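Local coordinates for thiosulfate sulfurtransferase RDL2, mitochondrial (Saccharomyces cerevisiae, PDB 6K6R), which catalyses the transfer of sulfane sulfur from thiosulfate to cyanide in mitochondria, giving thiocyanate and sulfite, at residues A[41-45]-A[64-68]; A[79-83]-A[94-98]. All blocks are in the same frame, centred on the assembly; numbering follows the deposited sequence.

Contact 1: A[41-45]-A[64-68]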
loop_
_atom_site.group_PDB
_atom_site.type_symbol
_atom_site.label_atom_id
_atom_site.label_comp_id
_atom_site.label_asym_id
_atom_site.label_seq_id
_atom_site.Cartn_x
_atom_site.Cartn_y
_atom_site.Cartn_z
ATOM N N LEU A 41 1.236 -3.825 -12.463
ATOM C CA LEU A 41 0.429 -4.419 -11.404
ATOM C C LEU A 41 -0.987 -3.859 -11.390
ATOM O O LEU A 41 -1.933 -4.576 -11.045
ATOM C CB LEU A 41 1.100 -4.198 -10.048
ATOM C CG LEU A 41 1.932 -5.367 -9.519
ATOM C CD1 LEU A 41 2.323 -5.126 -8.072
ATOM C CD2 LEU A 41 1.170 -6.674 -9.662
ATOM N N VAL A 42 -1.155 -2.587 -11.756
ATOM C CA VAL A 42 -2.493 -2.009 -11.821
ATOM C C VAL A 42 -3.253 -2.562 -13.021
ATOM O O VAL A 42 -4.447 -2.871 -12.928
ATOM C CB VAL A 42 -2.408 -0.472 -11.859
ATOM C CG1 VAL A 42 -3.762 0.133 -12.197
ATOM C CG2 VAL A 42 -1.903 0.060 -10.529
ATOM N N GLU A 43 -2.572 -2.711 -14.159
ATOM C CA GLU A 43 -3.239 -3.204 -15.361
ATOM C C GLU A 43 -3.552 -4.692 -15.253
ATOM O O GLU A 43 -4.592 -5.149 -15.742
ATOM C CB GLU A 43 -2.377 -2.921 -16.590
ATOM C CG GLU A 43 -2.435 -1.477 -17.065
ATOM C CD GLU A 43 -1.330 -1.138 -18.044
ATOM O OE1 GLU A 43 -0.410 -1.965 -18.215
ATOM O OE2 GLU A 43 -1.380 -0.041 -18.641
ATOM N N HIS A 44 -2.669 -5.464 -14.618
ATOM C CA HIS A 44 -2.859 -6.901 -14.432
ATOM C C HIS A 44 -2.650 -7.228 -12.961
ATOM O O HIS A 44 -1.517 -7.475 -12.524
ATOM C CB HIS A 44 -1.911 -7.707 -15.319
ATOM C CG HIS A 44 -1.959 -7.320 -16.764
ATOM N ND1 HIS A 44 -0.977 -6.565 -17.366
ATOM C CD2 HIS A 44 -2.874 -7.583 -17.727
ATOM C CE1 HIS A 44 -1.283 -6.379 -18.638
ATOM N NE2 HIS A 44 -2.429 -6.987 -18.882
ATOM N N PRO A 45 -3.719 -7.233 -12.165
ATOM C CA PRO A 45 -3.573 -7.514 -10.732
ATOM C C PRO A 45 -2.995 -8.899 -10.481
ATOM O O PRO A 45 -3.325 -9.870 -11.167
ATOM C CB PRO A 45 -5.007 -7.401 -10.201
ATOM C CG PRO A 45 -5.696 -6.504 -11.174
ATOM C CD PRO A 45 -5.092 -6.827 -12.512
ATOM N N LYS A 64 -7.604 8.088 -6.396
ATOM C CA LYS A 64 -7.306 6.754 -5.895
ATOM C C LYS A 64 -6.683 5.945 -7.023
ATOM O O LYS A 64 -7.280 5.811 -8.097
ATOM C CB LYS A 64 -8.564 6.058 -5.376
ATOM C CG LYS A 64 -8.303 4.664 -4.820
ATOM C CD LYS A 64 -9.570 4.029 -4.268
ATOM C CE LYS A 64 -9.974 2.808 -5.080
ATOM N NZ LYS A 64 -9.184 1.600 -4.707
ATOM N N MET A 65 -5.489 5.424 -6.786
ATOM C CA MET A 65 -4.878 4.517 -7.748
ATOM C C MET A 65 -5.699 3.236 -7.793
ATOM O O MET A 65 -5.895 2.603 -6.748
ATOM C CB MET A 65 -3.432 4.223 -7.363
ATOM C CG MET A 65 -2.599 3.648 -8.496
ATOM S SD MET A 65 -0.867 3.446 -8.044
ATOM C CE MET A 65 -0.874 1.755 -7.471
ATOM N N PRO A 66 -6.215 2.833 -8.954
ATOM C CA PRO A 66 -7.079 1.647 -9.003
ATOM C C PRO A 66 -6.365 0.405 -8.488
ATOM O O PRO A 66 -5.144 0.275 -8.590
ATOM C CB PRO A 66 -7.431 1.519 -10.492
ATOM C CG PRO A 66 -6.462 2.408 -11.216
ATOM C CD PRO A 66 -6.103 3.496 -10.263
ATOM N N THR A 67 -7.158 -0.505 -7.916
ATOM C CA THR A 67 -6.762 -1.772 -7.301
ATOM C C THR A 67 -6.020 -1.599 -5.980
ATOM O O THR A 67 -5.578 -2.599 -5.403
ATOM C CB THR A 67 -5.905 -2.651 -8.227
ATOM O OG1 THR A 67 -4.609 -2.061 -8.391
ATOM C CG2 THR A 67 -6.570 -2.810 -9.588
ATOM N N THR A 68 -5.874 -0.378 -5.473
ATOM C CA THR A 68 -5.196 -0.184 -4.201
ATOM C C THR A 68 -6.162 -0.356 -3.035
ATOM O O THR A 68 -7.381 -0.217 -3.172
ATOM C CB THR A 68 -4.559 1.205 -4.120
ATOM O OG1 THR A 68 -5.529 2.202 -4.469
ATOM C CG2 THR A 68 -3.378 1.303 -5.055
HETATM O O HOH W 1 -2.976 -4.376 -8.390
#
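Val42 and Thr67 bring the two backbones nearest, their CA atoms 6.2 Å apart, where the last turn of helix 35-43 faces a type II beta turn running from Met65 to Thr68. Pro66 takes the second position, where its ring-restricted phi suits a type II turn, and Thr67 takes the third with phi at 71°, a conformation more often left to glycine. The turn closes through Thr68 N to Met65 O, a backbone hydrogen bond of 3.2 Å.

Val42 carries the packing, with one methyl for each of two neighbours. CG1 lies anti to the backbone N (chi1 169°) and meets Pro66 CG at 3.7 Å, the proline ring crossing the valine at about a right angle. CG2 receives Met65 CE at 3.6 Å, because the methionine chain runs extended as far as SD and then bends at chi3 (93°) to bring its methyl inward. Leu51 of strand 49-53 touches both Val42 and Met65, and Val145 also touches Val42, so a branched aliphatic residue fits this buried place.

At the more open margin Thr67 CG2 comes to 4.1 Å from Pro45 CG, just beyond the helix end. There a water donates to Leu41 O at 2.9 Å and to Thr67 OG1 at 2.8 Å, bridging the helix carbonyl and the turn.

The whole is a helix end packed on a beta turn that leads into edge strand 69-70, a piece of the alpha/beta rhodanese fold.

Contact 2: A[79-83]-A[94-98]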
loop_
_atom_site.group_PDB
_atom_site.type_symbol
_atom_site.label_atom_id
_atom_site.label_comp_id
_atom_site.label_asym_id
_atom_site.label_seq_id
_atom_site.Cartn_x
_atom_site.Cartn_y
_atom_site.Cartn_z
ATOM N N ALA A 79 -3.032 -0.434 12.305
ATOM C CA ALA A 79 -4.102 -1.069 11.539
ATOM C C ALA A 79 -3.776 -2.523 11.222
ATOM O O ALA A 79 -4.592 -3.421 11.460
ATOM C CB ALA A 79 -4.358 -0.285 10.254
ATOM N N LEU A 80 -2.583 -2.778 10.685
ATOM C CA LEU A 80 -2.202 -4.136 10.310
ATOM C C LEU A 80 -1.977 -5.046 11.511
ATOM O O LEU A 80 -1.652 -6.222 11.319
ATOM C CB LEU A 80 -0.952 -4.105 9.431
ATOM C CG LEU A 80 -1.214 -3.703 7.978
ATOM C CD1 LEU A 80 0.087 -3.460 7.235
ATOM C CD2 LEU A 80 -2.052 -4.760 7.272
ATOM N N GLY A 81 -2.134 -4.536 12.729
ATOM C CA GLY A 81 -2.146 -5.343 13.928
ATOM C C GLY A 81 -3.525 -5.593 14.493
ATOM O O GLY A 81 -3.642 -6.228 15.546
ATOM N N LEU A 82 -4.571 -5.113 13.826
ATOM C CA LEU A 82 -5.926 -5.280 14.323
ATOM C C LEU A 82 -6.378 -6.730 14.168
ATOM O O LEU A 82 -5.914 -7.441 13.273
ATOM C CB LEU A 82 -6.891 -4.370 13.568
ATOM C CG LEU A 82 -6.871 -2.873 13.872
ATOM C CD1 LEU A 82 -7.618 -2.116 12.786
ATOM C CD2 LEU A 82 -7.478 -2.594 15.238
ATOM N N PRO A 83 -7.278 -7.195 15.033
ATOM C CA PRO A 83 -7.911 -8.495 14.796
ATOM C C PRO A 83 -8.658 -8.503 13.470
ATOM O O PRO A 83 -9.078 -7.464 12.953
ATOM C CB PRO A 83 -8.863 -8.651 15.986
ATOM C CG PRO A 83 -8.245 -7.818 17.059
ATOM C CD PRO A 83 -7.633 -6.641 16.350
ATOM N N ALA A 94 -10.965 -7.188 3.544
ATOM C CA ALA A 94 -10.352 -8.256 4.321
ATOM C C ALA A 94 -8.952 -7.866 4.776
ATOM O O ALA A 94 -8.189 -7.241 4.032
ATOM C CB ALA A 94 -10.295 -9.544 3.501
ATOM N N LYS A 95 -8.619 -8.231 6.007
ATOM C CA LYS A 95 -7.257 -8.074 6.490
ATOM C C LYS A 95 -6.341 -8.968 5.665
ATOM O O LYS A 95 -6.539 -10.193 5.648
ATOM C CB LYS A 95 -7.154 -8.425 7.973
ATOM C CG LYS A 95 -5.723 -8.519 8.482
ATOM C CD LYS A 95 -5.639 -8.258 9.978
ATOM C CE LYS A 95 -4.562 -9.115 10.625
ATOM N NZ LYS A 95 -3.852 -8.395 11.717
ATOM N N PRO A 96 -5.357 -8.414 4.963
ATOM C CA PRO A 96 -4.535 -9.222 4.057
ATOM C C PRO A 96 -3.819 -10.331 4.804
ATOM O O PRO A 96 -3.321 -10.121 5.920
ATOM C CB PRO A 96 -3.537 -8.207 3.477
ATOM C CG PRO A 96 -3.589 -7.027 4.395
ATOM C CD PRO A 96 -4.976 -6.992 4.946
ATOM N N PRO A 97 -3.767 -11.532 4.231
ATOM C CA PRO A 97 -2.964 -12.599 4.838
ATOM C C PRO A 97 -1.500 -12.197 4.905
ATOM O O PRO A 97 -1.010 -11.409 4.093
ATOM C CB PRO A 97 -3.178 -13.791 3.896
ATOM C CG PRO A 97 -4.447 -13.483 3.166
ATOM C CD PRO A 97 -4.500 -11.993 3.040
ATOM N N HIS A 98 -0.797 -12.752 5.892
ATOM C CA HIS A 98 0.584 -12.355 6.138
ATOM C C HIS A 98 1.552 -12.873 5.084
ATOM O O HIS A 98 2.735 -12.519 5.130
ATOM C CB HIS A 98 1.012 -12.819 7.529
ATOM C CG HIS A 98 0.253 -12.161 8.639
ATOM N ND1 HIS A 98 0.773 -11.125 9.384
ATOM C CD2 HIS A 98 -0.993 -12.383 9.120
ATOM C CE1 HIS A 98 -0.117 -10.741 10.281
ATOM N NE2 HIS A 98 -1.197 -11.489 10.142
#
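Lys95 reaches across to the 79-83 segment and places its ammonium group between two backbone carbonyls. NZ donates to Leu82 O at 2.8 Å and to Leu80 O at 3.1 Å, and the two bonds differ in approach. At Leu82 the donor lies only 18° from the carbonyl plane, with a C=O...N angle of 153°; at Leu80 it stands well above the plane. The chain leaves the backbone with CG anti to N (chi1 170°), and its bends at chi3 and chi4 turn NZ in between the two oxygens. A long, flexible donor suits the distance between the two loops, and the two carbonyls are likely to stabilise its positive charge. A methionine in its place would have no N-H to offer and would probably leave the oxygens of Leu80 and Leu82 without this shared partner, loosening the tie between the loops.

The buried side is mainly apolar and tightly packed. Leu80 CD2 touches Pro96 CG at 4.0 Å, the two side chains crossing at about a right angle, and Leu102 of strand 101-104 lies against both. Tyr124 touches Leu80 and Lys95, stacks its ring with that of His98 and is hydrogen-bonded to Pro96 O.

Toward solvent the fit is looser. Gly81 is exposed at the end of the 3-10 turn, which is closed by Leu82 N to Ala79 O at 2.9 Å. The Leu82 side chain turns away onto Phe87 and Phe91 of helix 84-91.

The two loops flank that helix, with Pro83 at its N-cap position, and with that helix they make up the connection from strand 69-70 to strand 101-104 of the parallel rhodanese sheet.

How the contacts relate
Contact 1 closes before contact 2 opens, so the two follow one another in series along the chain, both inside the rhodanese-like domain. Their centres lie 20 Å apart and their nearest atoms about 10 Å, without touching. What joins them is the five-stranded parallel sheet: 41-45 with 64-68 sets helix 35-43 against the loop entering edge strand 69-70, whereas 79-83 with 94-98 brings together the loops before and after helix 84-91, on the way from that strand to strand 101-104. Both thus lie among the connections around the sheet. Strand 101-104 leads on to Cys106, seen here as the persulfide S-mercaptocysteine and predicted to be the active-site residue that carries the sulfur.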